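Local coordinates for glycerophosphoryl diester phosphodiesterase (Agrobacterium tumefaciens str. C58, PDB 3KS6), which belongs to the glycerophosphoryl diester phosphodiesterase family, has a TIM-barrel fold and holds a magnesium ion, at residues 211-216 against 229-234; 217-222 against 238-243; 38-43 against 113-118; 43-48 against 67-72. One frame throughout, in Å; residues are numbered along the deposited sequence. Where two conformers were deposited one is given.

Contact 1 (211-216 against 229-234); sequences AAHTPS and FTTDRP
His213 and Asp232 stack with the imidazole and carboxylate planes only 4° apart. Asp232 OD2 sits over the ring centre, 3.3 Å above the plane of His213, while the carbonyl carbon of Ala211 covers the opposite face. ND1 of the same His213 ring accepts from Asp232 N (2.9 Å), the donor tilted 25° from the ring plane. The carboxylate is fixed in turn through OD1, which bonds to His8 and Thr12.

Segment 211-216 follows strand 206-210, and 229-234 takes in the end of strand 228-231; the two meet at the C-terminal rim of the TIM barrel. Ala212 N donates to Thr230 O (3.2 Å), and Ala212 CB lies obliquely against Phe229 CD1 (3.8 Å). Thr231 OG1 stands anti to its backbone N (chi1 -178°), where it donates to Ala212 O at 2.7 Å and accepts from Arg233 N at 3.0 Å, the latter bond forming an ST turn. Arg233 is extended from CG to NE, and its NH1 meets His213 O at 2.8 Å; the oxygen lies in the guanidinium plane, but NH1 stands well above the carbonyl plane.

Contact 2 (217-222 against 238-243); sequences QITKAL and IALRTE
Arg241 NH1 is gripped by two oxygens, in a salt bridge with Glu32 OE1 and a hydrogen bond to Thr3 O, while the aliphatic part of the same side chain packs against Leu222. Arg241 CG is anti to the backbone N (chi1 -178°), the chain bends at chi3, and the charged end leads away from segment 217-222. The stem crosses Leu222 at about a right angle. The two methyls of Leu222 divide the work: CD2 touches Arg241 CG at 3.7 Å, and CD1 rests on the backbone at Arg241 CA, 3.6 Å away. Leu222 CD1 also lies 4.1 Å from Leu240 CB, which brings it between two successive residues of the partner helix.

Leu240 works in the reverse direction. Its CD1 meets Ile218 CG2 at 3.6 Å, the two side chains again crossing at about a right angle, and lies 4.0 Å from Thr219 OG1. That hydroxyl is bonded to Pro215 O in its own helix; toward the methyl of Leu240 it makes a van der Waals contact. No hydrogen bond joins the two segments. Toward the barrel, Ile218 and Leu222 also touch Phe229 of strand 228-231.

The axes of the short helical segments approach to 10.0 Å and run in the same general sense, with a signed crossing angle of -42°. Such a pair of neighbouring, roughly parallel helices, with the strand between them in sequence lying on the inner side, belongs to the outer helical layer of a TIM barrel.

Contact 3 (38-43 against 113-118); sequences LHPTAD and LPYEGF
His39 and Pro40, at the end of TIM-barrel strand 33-40, meet Tyr115 and Phe118, the first and fourth residues of a type II beta turn that leads into helix 118-128. The strand carries the magnesium ligands Glu35 and Asp37 further back, and the side chain of His39 is about 9 Å from the ion.

The polar link is short: His39 ND1 and Tyr115 OH are 2.6 Å apart in a hydrogen bond that either may donate. The hydroxyl comes to the imidazole edge, near its plane, and the two rings meet rim to rim with planes at 89°. His39 NE2 is bonded to His50 O, so both ring nitrogens are engaged, fixing the imidazole's rotation.

Two CH-pi contacts share one carbon. Pro40 CD stands 3.4 Å from the Tyr115 ring centroid, 11° off the normal, and 3.8 Å from that of Phe118, offset toward the rim. The proline sits in the corner of the two rings, CD turned to a face of each.

Apolar contacts finish the join. Phe118 CG is anti to its backbone N (chi1 -171°). Further out, CE1 touches Pro40 CB at 3.6 Å, and CZ lies 3.9 Å from Leu38 CB.

Contact 4 (43-48 against 67-72); sequences DGAIVV and MTLAKV
The carboxylate of Asp43, the flat group of this contact, has Thr68 over one face, with Thr68 CA 3.4 Å from OD1. On that same side, Leu69 N donates to Asp43 OD1 at 3.0 Å; it comes from the syn side but 30° out of the carboxylate plane. Thr41 OG1 donates to the same oxygen nearly in line with the CG-OD1 bond and slightly to the other side of the plane, so OD1 accepts two bonds. OD2 takes a hydrogen from a water at 2.8 Å.

The arrangement is the capping of a helix N terminus. Thr68 is the N-cap of helix 69-74, and its OG1 accepts from Lys71 N at 3.2 Å. The water held by Asp43 OD2 accepts from Ala70 N (3.0 Å). The first three helical amides are therefore each met by a different acceptor: Asp43 for Leu69, the water for Ala70, the N-cap hydroxyl for Lys71. A negative carboxylate at this end would be favoured by the helix dipole.

Past the cap the contact is apolar, as strand 46-48 of the sheet passes the first turn of the helix. Leu69 CG is anti to its backbone N (chi1 -180°), and its two methyls face different residues. CD1 meets Val47 CG1, the two side chains sliding past each other in opposite directions; the separation is tighter than usual, but Val47 has two conformers, so the closeness is doubtful. In the conformer given, Val47 CG1 also lies 4.1 Å from Val72 CG1. The other methyl, Leu69 CD2, rests 4.0 Å from Ala45 CB.

From the N terminus, contact 3 opens at the end of strand 33-40, and contact 4 in the turn that follows. Contact 4 closes first, bringing 67-72 back to 43-48 across an 18-residue connection. It is nested inside the longer loop that contact 3 closes at 113-118. The two share Asp43 and touch through the backbone pairs His39 to Val47 and Ala42 to Met67. On the opposite side of the chain's centre, contacts 1 and 2 come later and cross, their segments alternating. Both use helix 215-224: contact 1 ties its leading loop to the end of strand 228-231, contact 2 its body to helix 234-249. Contacts 1 and 3, centres about 28 Å apart, both reach the barrel sheet.

Contact 1 (211-216 against 229-234)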
loop_
_atom_site.group_PDB
_atom_site.type_symbol
_atom_site.label_atom_id
_atom_site.label_comp_id
_atom_site.label_asym_id
_atom_site.label_seq_id
_atom_site.Cartn_x
_atom_site.Cartn_y
_atom_site.Cartn_z
ATOM N N ALA A 211 -2.235 -6.193 -6.321
ATOM C CA ALA A 211 -2.286 -7.666 -6.295
ATOM C C ALA A 211 -1.637 -8.332 -7.505
ATOM O O ALA A 211 -2.038 -9.424 -7.888
ATOM C CB ALA A 211 -3.741 -8.214 -6.059
ATOM N N ALA A 212 -0.625 -7.673 -8.092
ATOM C CA ALA A 212 0.077 -8.188 -9.283
ATOM C C ALA A 212 1.255 -9.028 -8.820
ATOM O O ALA A 212 2.381 -8.560 -8.776
ATOM C CB ALA A 212 0.541 -7.075 -10.135
ATOM N N HIS A 213 0.978 -10.272 -8.465
ATOM C CA HIS A 213 1.976 -11.143 -7.824
ATOM C C HIS A 213 2.636 -12.191 -8.730
ATOM O O HIS A 213 3.727 -12.675 -8.398
ATOM C CB HIS A 213 1.333 -11.840 -6.634
ATOM C CG HIS A 213 0.673 -10.907 -5.674
ATOM N ND1 HIS A 213 1.223 -9.701 -5.291
ATOM C CD2 HIS A 213 -0.501 -11.005 -5.022
ATOM C CE1 HIS A 213 0.424 -9.109 -4.421
ATOM N NE2 HIS A 213 -0.638 -9.877 -4.247
ATOM N N THR A 214 2.037 -12.484 -9.885
ATOM C CA THR A 214 2.569 -13.469 -10.848
ATOM C C THR A 214 3.129 -12.826 -12.120
ATOM O O THR A 214 2.800 -11.681 -12.442
ATOM C CB THR A 214 1.432 -14.436 -11.300
ATOM O OG1 THR A 214 0.530 -13.729 -12.156
ATOM C CG2 THR A 214 0.652 -15.006 -10.091
ATOM N N PRO A 215 3.961 -13.565 -12.883
ATOM C CA PRO A 215 4.481 -13.008 -14.100
ATOM C C PRO A 215 3.443 -12.518 -15.058
ATOM O O PRO A 215 3.654 -11.473 -15.674
ATOM C CB PRO A 215 5.255 -14.193 -14.733
ATOM C CG PRO A 215 5.651 -15.009 -13.593
ATOM C CD PRO A 215 4.529 -14.897 -12.611
ATOM N N SER A 216 2.347 -13.266 -15.228
ATOM C CA SER A 216 1.309 -12.856 -16.168
ATOM C C SER A 216 0.654 -11.539 -15.705
ATOM O O SER A 216 0.366 -10.665 -16.523
ATOM C CB SER A 216 0.245 -13.949 -16.343
ATOM O OG SER A 216 -0.143 -14.475 -15.092
ATOM N N PHE A 229 1.833 -0.367 -9.849
ATOM C CA PHE A 229 1.223 -1.581 -9.280
ATOM C C PHE A 229 1.963 -2.016 -8.057
ATOM O O PHE A 229 3.179 -1.806 -7.955
ATOM C CB PHE A 229 1.114 -2.731 -10.291
ATOM C CG PHE A 229 2.441 -3.237 -10.819
ATOM C CD1 PHE A 229 3.068 -4.279 -10.193
ATOM C CD2 PHE A 229 3.000 -2.717 -11.986
ATOM C CE1 PHE A 229 4.336 -4.766 -10.647
ATOM C CE2 PHE A 229 4.226 -3.213 -12.490
ATOM C CZ PHE A 229 4.883 -4.238 -11.821
ATOM N N THR A 230 1.232 -2.569 -7.083
ATOM C CA THR A 230 1.854 -3.234 -5.944
ATOM C C THR A 230 2.043 -4.724 -6.263
ATOM O O THR A 230 1.267 -5.336 -6.997
ATOM C CB THR A 230 1.071 -3.107 -4.674
ATOM O OG1 THR A 230 -0.234 -3.685 -4.854
ATOM C CG2 THR A 230 1.003 -1.589 -4.225
ATOM N N THR A 231 3.131 -5.284 -5.736
ATOM C CA THR A 231 3.495 -6.692 -5.976
ATOM C C THR A 231 4.173 -7.334 -4.791
ATOM O O THR A 231 5.020 -6.740 -4.121
ATOM C CB THR A 231 4.433 -6.859 -7.228
ATOM O OG1 THR A 231 4.758 -8.254 -7.480
ATOM C CG2 THR A 231 5.723 -6.029 -7.071
ATOM N N ASP A 232 3.808 -8.582 -4.548
ATOM C CA ASP A 232 4.469 -9.416 -3.548
ATOM C C ASP A 232 5.780 -10.010 -4.048
ATOM O O ASP A 232 6.465 -10.683 -3.268
ATOM C CB ASP A 232 3.562 -10.585 -3.110
ATOM C CG ASP A 232 2.513 -10.173 -2.119
ATOM O OD1 ASP A 232 2.630 -9.080 -1.521
ATOM O OD2 ASP A 232 1.579 -10.992 -1.921
ATOM N N ARG A 233 6.119 -9.772 -5.329
ATOM C CA ARG A 233 7.365 -10.275 -5.926
ATOM C C ARG A 233 8.146 -9.136 -6.615
ATOM O O ARG A 233 8.306 -9.123 -7.848
ATOM C CB ARG A 233 7.062 -11.409 -6.915
ATOM C CG ARG A 233 6.553 -12.691 -6.232
ATOM C CD ARG A 233 6.656 -13.896 -7.183
ATOM N NE ARG A 233 6.304 -15.198 -6.567
ATOM C CZ ARG A 233 5.088 -15.759 -6.528
ATOM N NH1 ARG A 233 4.009 -15.140 -7.016
ATOM N NH2 ARG A 233 4.925 -16.961 -5.968
ATOM N N PRO A 234 8.623 -8.190 -5.813
ATOM C CA PRO A 234 9.297 -7.014 -6.338
ATOM C C PRO A 234 10.537 -7.338 -7.174
ATOM O O PRO A 234 10.796 -6.675 -8.178
ATOM C CB PRO A 234 9.664 -6.237 -5.073
ATOM C CG PRO A 234 9.674 -7.280 -3.942
ATOM C CD PRO A 234 8.529 -8.147 -4.335
#

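Contact 2 (217-222 against 238-243)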
loop_
_atom_site.group_PDB
_atom_site.type_symbol
_atom_site.label_atom_id
_atom_site.label_comp_id
_atom_site.label_asym_id
_atom_site.label_seq_id
_atom_site.Cartn_x
_atom_site.Cartn_y
_atom_site.Cartn_z
ATOM N N GLN A 217 0.406 -11.436 -14.412
ATOM C CA GLN A 217 -0.220 -10.224 -13.845
ATOM C C GLN A 217 0.700 -9.004 -13.945
ATOM O O GLN A 217 0.280 -7.931 -14.314
ATOM C CB GLN A 217 -0.554 -10.459 -12.383
ATOM C CG GLN A 217 -1.782 -11.287 -12.180
ATOM C CD GLN A 217 -1.982 -11.651 -10.753
ATOM O OE1 GLN A 217 -1.024 -11.862 -9.992
ATOM N NE2 GLN A 217 -3.261 -11.747 -10.358
ATOM N N ILE A 218 1.964 -9.195 -13.579
ATOM C CA ILE A 218 2.976 -8.170 -13.725
ATOM C C ILE A 218 3.100 -7.728 -15.181
ATOM O O ILE A 218 3.079 -6.530 -15.461
ATOM C CB ILE A 218 4.347 -8.630 -13.173
ATOM C CG1 ILE A 218 4.297 -8.831 -11.644
ATOM C CG2 ILE A 218 5.453 -7.622 -13.591
ATOM C CD1 ILE A 218 5.465 -9.622 -11.062
ATOM N N THR A 219 3.183 -8.688 -16.105
ATOM C CA THR A 219 3.314 -8.359 -17.533
ATOM C C THR A 219 2.053 -7.655 -18.055
ATOM O O THR A 219 2.124 -6.743 -18.874
ATOM C CB THR A 219 3.619 -9.647 -18.359
ATOM O OG1 THR A 219 4.899 -10.159 -17.979
ATOM C CG2 THR A 219 3.569 -9.333 -19.841
ATOM N N LYS A 220 0.879 -8.034 -17.536
ATOM C CA LYS A 220 -0.345 -7.362 -17.944
ATOM C C LYS A 220 -0.286 -5.884 -17.534
ATOM O O LYS A 220 -0.621 -4.995 -18.316
ATOM C CB LYS A 220 -1.551 -8.043 -17.320
ATOM C CG LYS A 220 -2.856 -7.333 -17.497
ATOM C CD LYS A 220 -3.942 -8.129 -16.782
ATOM C CE LYS A 220 -5.264 -7.433 -16.869
ATOM N NZ LYS A 220 -6.322 -8.256 -16.194
ATOM N N ALA A 221 0.125 -5.635 -16.300
ATOM C CA ALA A 221 0.282 -4.269 -15.760
ATOM C C ALA A 221 1.248 -3.430 -16.627
ATOM O O ALA A 221 0.958 -2.274 -17.001
ATOM C CB ALA A 221 0.769 -4.355 -14.261
ATOM N N LEU A 222 2.396 -4.026 -16.970
ATOM C CA LEU A 222 3.385 -3.369 -17.832
ATOM C C LEU A 222 2.863 -3.132 -19.244
ATOM O O LEU A 222 3.030 -2.043 -19.770
ATOM C CB LEU A 222 4.712 -4.140 -17.836
ATOM C CG LEU A 222 5.469 -4.283 -16.507
ATOM C CD1 LEU A 222 6.565 -5.391 -16.579
ATOM C CD2 LEU A 222 6.077 -2.903 -16.053
ATOM N N ILE A 238 10.808 -6.142 -11.023
ATOM C CA ILE A 238 11.927 -5.316 -11.529
ATOM C C ILE A 238 12.514 -5.951 -12.772
ATOM O O ILE A 238 12.749 -5.265 -13.775
ATOM C CB ILE A 238 12.986 -5.093 -10.461
ATOM C CG1 ILE A 238 12.413 -4.121 -9.408
ATOM C CG2 ILE A 238 14.300 -4.501 -11.068
ATOM C CD1 ILE A 238 13.214 -3.973 -8.119
ATOM N N ALA A 239 12.752 -7.254 -12.715
ATOM C CA ALA A 239 13.312 -8.026 -13.858
ATOM C C ALA A 239 12.424 -7.966 -15.086
ATOM O O ALA A 239 12.891 -7.705 -16.207
ATOM C CB ALA A 239 13.514 -9.478 -13.468
ATOM N N LEU A 240 11.138 -8.231 -14.890
ATOM C CA LEU A 240 10.187 -8.170 -15.997
ATOM C C LEU A 240 10.081 -6.775 -16.582
ATOM O O LEU A 240 9.955 -6.624 -17.810
ATOM C CB LEU A 240 8.803 -8.646 -15.527
ATOM C CG LEU A 240 8.633 -10.139 -15.335
ATOM C CD1 LEU A 240 7.276 -10.483 -14.759
ATOM C CD2 LEU A 240 8.829 -10.812 -16.710
ATOM N N ARG A 241 10.139 -5.739 -15.732
ATOM C CA ARG A 241 10.028 -4.380 -16.258
ATOM C C ARG A 241 11.276 -4.031 -17.096
ATOM O O ARG A 241 11.156 -3.469 -18.174
ATOM C CB ARG A 241 9.822 -3.358 -15.126
ATOM C CG ARG A 241 9.657 -1.960 -15.629
ATOM C CD ARG A 241 9.348 -0.956 -14.553
ATOM N NE ARG A 241 10.450 -0.812 -13.608
ATOM C CZ ARG A 241 10.438 0.021 -12.571
ATOM N NH1 ARG A 241 9.393 0.792 -12.341
ATOM N NH2 ARG A 241 11.461 0.070 -11.745
ATOM N N THR A 242 12.454 -4.392 -16.606
ATOM C CA THR A 242 13.693 -4.156 -17.350
ATOM C C THR A 242 13.643 -4.783 -18.762
ATOM O O THR A 242 13.951 -4.139 -19.766
ATOM C CB THR A 242 14.899 -4.629 -16.552
ATOM O OG1 THR A 242 15.055 -3.767 -15.425
ATOM C CG2 THR A 242 16.169 -4.615 -17.412
ATOM N N GLU A 243 13.205 -6.026 -18.809
ATOM C CA GLU A 243 13.000 -6.769 -20.041
ATOM C C GLU A 243 11.952 -6.084 -20.928
ATOM O O GLU A 243 12.169 -5.900 -22.145
ATOM C CB GLU A 243 12.601 -8.187 -19.614
ATOM C CG GLU A 243 12.222 -9.205 -20.650
ATOM C CD GLU A 243 11.652 -10.462 -19.954
ATOM O OE1 GLU A 243 10.453 -10.755 -20.160
ATOM O OE2 GLU A 243 12.388 -11.101 -19.153
#

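Contact 3 (38-43 against 113-118)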
loop_
_atom_site.group_PDB
_atom_site.type_symbol
_atom_site.label_atom_id
_atom_site.label_comp_id
_atom_site.label_asym_id
_atom_site.label_seq_id
_atom_site.Cartn_x
_atom_site.Cartn_y
_atom_site.Cartn_z
ATOM N N LEU A 38 -0.948 0.372 8.391
ATOM C CA LEU A 38 -0.633 0.813 9.750
ATOM C C LEU A 38 -1.835 0.632 10.645
ATOM O O LEU A 38 -2.966 0.787 10.182
ATOM C CB LEU A 38 -0.229 2.311 9.743
ATOM C CG LEU A 38 0.992 2.786 8.918
ATOM C CD1 LEU A 38 1.156 4.345 8.981
ATOM C CD2 LEU A 38 2.248 2.084 9.391
ATOM N N HIS A 39 -1.586 0.335 11.929
ATOM C CA HIS A 39 -2.626 0.236 12.971
ATOM C C HIS A 39 -2.162 0.864 14.283
ATOM O O HIS A 39 -0.965 0.835 14.604
ATOM C CB HIS A 39 -2.973 -1.234 13.228
ATOM C CG HIS A 39 -3.553 -1.928 12.040
ATOM N ND1 HIS A 39 -4.903 -1.926 11.758
ATOM C CD2 HIS A 39 -2.952 -2.584 11.024
ATOM C CE1 HIS A 39 -5.104 -2.585 10.632
ATOM N NE2 HIS A 39 -3.936 -2.989 10.167
ATOM N N PRO A 40 -3.087 1.458 15.042
ATOM C CA PRO A 40 -2.719 1.980 16.347
ATOM C C PRO A 40 -2.700 0.899 17.403
ATOM O O PRO A 40 -3.451 -0.061 17.277
ATOM C CB PRO A 40 -3.844 2.966 16.636
ATOM C CG PRO A 40 -5.033 2.378 15.940
ATOM C CD PRO A 40 -4.503 1.692 14.737
ATOM N N THR A 41 -1.847 1.046 18.424
ATOM C CA THR A 41 -1.891 0.197 19.614
ATOM C C THR A 41 -2.744 0.872 20.691
ATOM O O THR A 41 -3.206 2.008 20.512
ATOM C CB THR A 41 -0.511 -0.057 20.192
ATOM O OG1 THR A 41 0.006 1.185 20.698
ATOM C CG2 THR A 41 0.415 -0.678 19.106
ATOM N N ALA A 42 -3.004 0.167 21.791
ATOM C CA ALA A 42 -3.822 0.736 22.870
ATOM C C ALA A 42 -3.134 1.918 23.561
ATOM O O ALA A 42 -3.809 2.856 23.992
ATOM C CB ALA A 42 -4.225 -0.353 23.919
ATOM N N ASP A 43 -1.804 1.897 23.584
ATOM C CA ASP A 43 -0.992 2.899 24.270
ATOM C C ASP A 43 -0.415 3.971 23.343
ATOM O O ASP A 43 0.576 4.610 23.676
ATOM C CB ASP A 43 0.113 2.239 25.144
ATOM C CG ASP A 43 1.105 1.388 24.348
ATOM O OD1 ASP A 43 0.778 0.947 23.223
ATOM O OD2 ASP A 43 2.227 1.143 24.865
ATOM N N LEU A 113 -14.679 -0.232 10.838
ATOM C CA LEU A 113 -14.776 1.208 10.960
ATOM C C LEU A 113 -13.398 1.870 11.036
ATOM O O LEU A 113 -12.461 1.296 11.589
ATOM C CB LEU A 113 -15.586 1.634 12.181
ATOM C CG LEU A 113 -17.031 1.161 12.217
ATOM C CD1 LEU A 113 -17.634 1.650 13.543
ATOM C CD2 LEU A 113 -17.810 1.675 11.009
ATOM N N PRO A 114 -13.288 3.096 10.506
ATOM C CA PRO A 114 -12.017 3.787 10.658
ATOM C C PRO A 114 -11.644 4.017 12.120
ATOM O O PRO A 114 -12.531 4.208 12.968
ATOM C CB PRO A 114 -12.229 5.125 9.968
ATOM C CG PRO A 114 -13.528 5.053 9.262
ATOM C CD PRO A 114 -14.273 3.860 9.726
ATOM N N TYR A 115 -10.345 3.967 12.412
ATOM C CA TYR A 115 -9.876 4.274 13.749
ATOM C C TYR A 115 -9.953 5.799 13.961
ATOM O O TYR A 115 -9.356 6.596 13.228
ATOM C CB TYR A 115 -8.431 3.851 13.966
ATOM C CG TYR A 115 -8.057 2.379 13.827
ATOM C CD1 TYR A 115 -8.368 1.458 14.827
ATOM C CD2 TYR A 115 -7.305 1.924 12.727
ATOM C CE1 TYR A 115 -7.981 0.109 14.724
ATOM C CE2 TYR A 115 -6.915 0.602 12.619
ATOM C CZ TYR A 115 -7.236 -0.310 13.625
ATOM O OH TYR A 115 -6.811 -1.620 13.548
ATOM N N GLU A 116 -10.688 6.208 14.987
ATOM C CA GLU A 116 -10.864 7.627 15.257
ATOM C C GLU A 116 -9.527 8.286 15.570
ATOM O O GLU A 116 -8.754 7.786 16.378
ATOM C CB GLU A 116 -11.863 7.853 16.411
ATOM C CG GLU A 116 -12.086 9.326 16.811
ATOM C CD GLU A 116 -11.055 9.877 17.798
ATOM O OE1 GLU A 116 -10.766 9.214 18.815
ATOM O OE2 GLU A 116 -10.562 11.006 17.572
ATOM N N GLY A 117 -9.279 9.428 14.932
ATOM C CA GLY A 117 -8.044 10.215 15.137
ATOM C C GLY A 117 -6.738 9.669 14.585
ATOM O O GLY A 117 -5.686 10.287 14.748
ATOM N N PHE A 118 -6.795 8.548 13.881
ATOM C CA PHE A 118 -5.601 7.868 13.468
ATOM C C PHE A 118 -4.900 8.549 12.297
ATOM O O PHE A 118 -3.686 8.553 12.248
ATOM C CB PHE A 118 -5.922 6.408 13.148
ATOM C CG PHE A 118 -4.704 5.545 12.912
ATOM C CD1 PHE A 118 -3.695 5.440 13.883
ATOM C CD2 PHE A 118 -4.580 4.794 11.732
ATOM C CE1 PHE A 118 -2.580 4.640 13.651
ATOM C CE2 PHE A 118 -3.482 3.995 11.521
ATOM C CZ PHE A 118 -2.494 3.917 12.467
#

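Contact 4 (43-48 against 67-72)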
loop_
_atom_site.group_PDB
_atom_site.type_symbol
_atom_site.label_atom_id
_atom_site.label_comp_id
_atom_site.label_asym_id
_atom_site.label_seq_id
_atom_site.Cartn_x
_atom_site.Cartn_y
_atom_site.Cartn_z
ATOM N N ASP A 43 -1.804 1.897 23.584
ATOM C CA ASP A 43 -0.992 2.899 24.270
ATOM C C ASP A 43 -0.415 3.971 23.343
ATOM O O ASP A 43 0.576 4.610 23.676
ATOM C CB ASP A 43 0.113 2.239 25.144
ATOM C CG ASP A 43 1.105 1.388 24.348
ATOM O OD1 ASP A 43 0.778 0.947 23.223
ATOM O OD2 ASP A 43 2.227 1.143 24.865
ATOM N N GLY A 44 -1.015 4.132 22.169
ATOM C CA GLY A 44 -0.734 5.272 21.308
ATOM C C GLY A 44 0.437 5.175 20.364
ATOM O O GLY A 44 0.941 6.198 19.921
ATOM N N ALA A 45 0.833 3.958 20.029
ATOM C CA ALA A 45 1.926 3.727 19.097
ATOM C C ALA A 45 1.315 3.354 17.748
ATOM O O ALA A 45 0.099 3.152 17.648
ATOM C CB ALA A 45 2.823 2.621 19.598
ATOM N N ILE A 46 2.178 3.302 16.728
ATOM C CA ILE A 46 1.823 2.991 15.347
ATOM C C ILE A 46 2.650 1.769 14.910
ATOM O O ILE A 46 3.863 1.826 14.903
ATOM C CB ILE A 46 2.106 4.149 14.410
ATOM C CG1 ILE A 46 1.323 5.394 14.846
ATOM C CG2 ILE A 46 1.742 3.752 12.947
ATOM C CD1 ILE A 46 1.646 6.612 14.030
ATOM N N VAL A 47 1.991 0.664 14.588
ATOM C CA VAL A 47 2.697 -0.514 14.114
ATOM C C VAL A 47 2.332 -0.821 12.679
ATOM O O VAL A 47 1.224 -0.540 12.230
ATOM C CB VAL A 47 2.463 -1.759 14.985
ATOM C CG1 VAL A 47 3.011 -1.530 16.403
ATOM C CG2 VAL A 47 0.979 -2.149 15.005
ATOM N N VAL A 48 3.301 -1.407 11.991
ATOM C CA VAL A 48 3.226 -1.745 10.574
ATOM C C VAL A 48 2.770 -3.224 10.477
ATOM O O VAL A 48 3.485 -4.142 10.847
ATOM C CB VAL A 48 4.599 -1.578 9.889
ATOM C CG1 VAL A 48 4.513 -1.875 8.406
ATOM C CG2 VAL A 48 5.164 -0.158 10.134
HETATM N N MSE A 67 -4.055 -3.800 22.350
HETATM C CA MSE A 67 -2.806 -4.274 22.928
HETATM C C MSE A 67 -1.810 -3.144 23.068
HETATM O O MSE A 67 -1.819 -2.230 22.262
HETATM C CB MSE A 67 -2.164 -5.317 21.979
HETATM C CG MSE A 67 -2.966 -6.577 21.802
HETATM SE SE MSE A 67 -2.105 -7.706 20.405
HETATM C CE MSE A 67 -3.288 -8.882 20.360
ATOM N N THR A 68 -0.896 -3.246 24.040
ATOM C CA THR A 68 0.196 -2.309 24.141
ATOM C C THR A 68 1.231 -2.650 23.082
ATOM O O THR A 68 1.283 -3.785 22.596
ATOM C CB THR A 68 0.905 -2.393 25.513
ATOM O OG1 THR A 68 1.444 -3.706 25.684
ATOM C CG2 THR A 68 -0.072 -2.057 26.630
ATOM N N LEU A 69 2.074 -1.684 22.754
ATOM C CA LEU A 69 3.185 -1.940 21.860
ATOM C C LEU A 69 4.067 -3.059 22.390
ATOM O O LEU A 69 4.507 -3.888 21.615
ATOM C CB LEU A 69 4.038 -0.682 21.643
ATOM C CG LEU A 69 5.239 -0.831 20.710
ATOM C CD1 LEU A 69 4.772 -1.303 19.294
ATOM C CD2 LEU A 69 6.040 0.489 20.646
ATOM N N ALA A 70 4.347 -3.105 23.702
ATOM C CA ALA A 70 5.216 -4.165 24.242
ATOM C C ALA A 70 4.638 -5.571 23.968
ATOM O O ALA A 70 5.363 -6.498 23.648
ATOM C CB ALA A 70 5.444 -3.967 25.733
ATOM N N LYS A 71 3.330 -5.715 24.073
ATOM C CA LYS A 71 2.703 -6.998 23.824
ATOM C C LYS A 71 2.855 -7.339 22.330
ATOM O O LYS A 71 3.302 -8.431 21.980
ATOM C CB LYS A 71 1.240 -6.986 24.284
ATOM C CG LYS A 71 0.453 -8.254 23.946
ATOM C CD LYS A 71 1.097 -9.515 24.493
ATOM N N VAL A 72 2.560 -6.372 21.465
ATOM C CA VAL A 72 2.719 -6.576 20.011
ATOM C C VAL A 72 4.140 -7.009 19.684
ATOM O O VAL A 72 4.362 -7.922 18.880
ATOM C CB VAL A 72 2.357 -5.294 19.211
ATOM C CG1 VAL A 72 2.751 -5.438 17.723
ATOM C CG2 VAL A 72 0.891 -4.983 19.342
HETATM O O HOH W 1 4.207 -0.681 25.471
#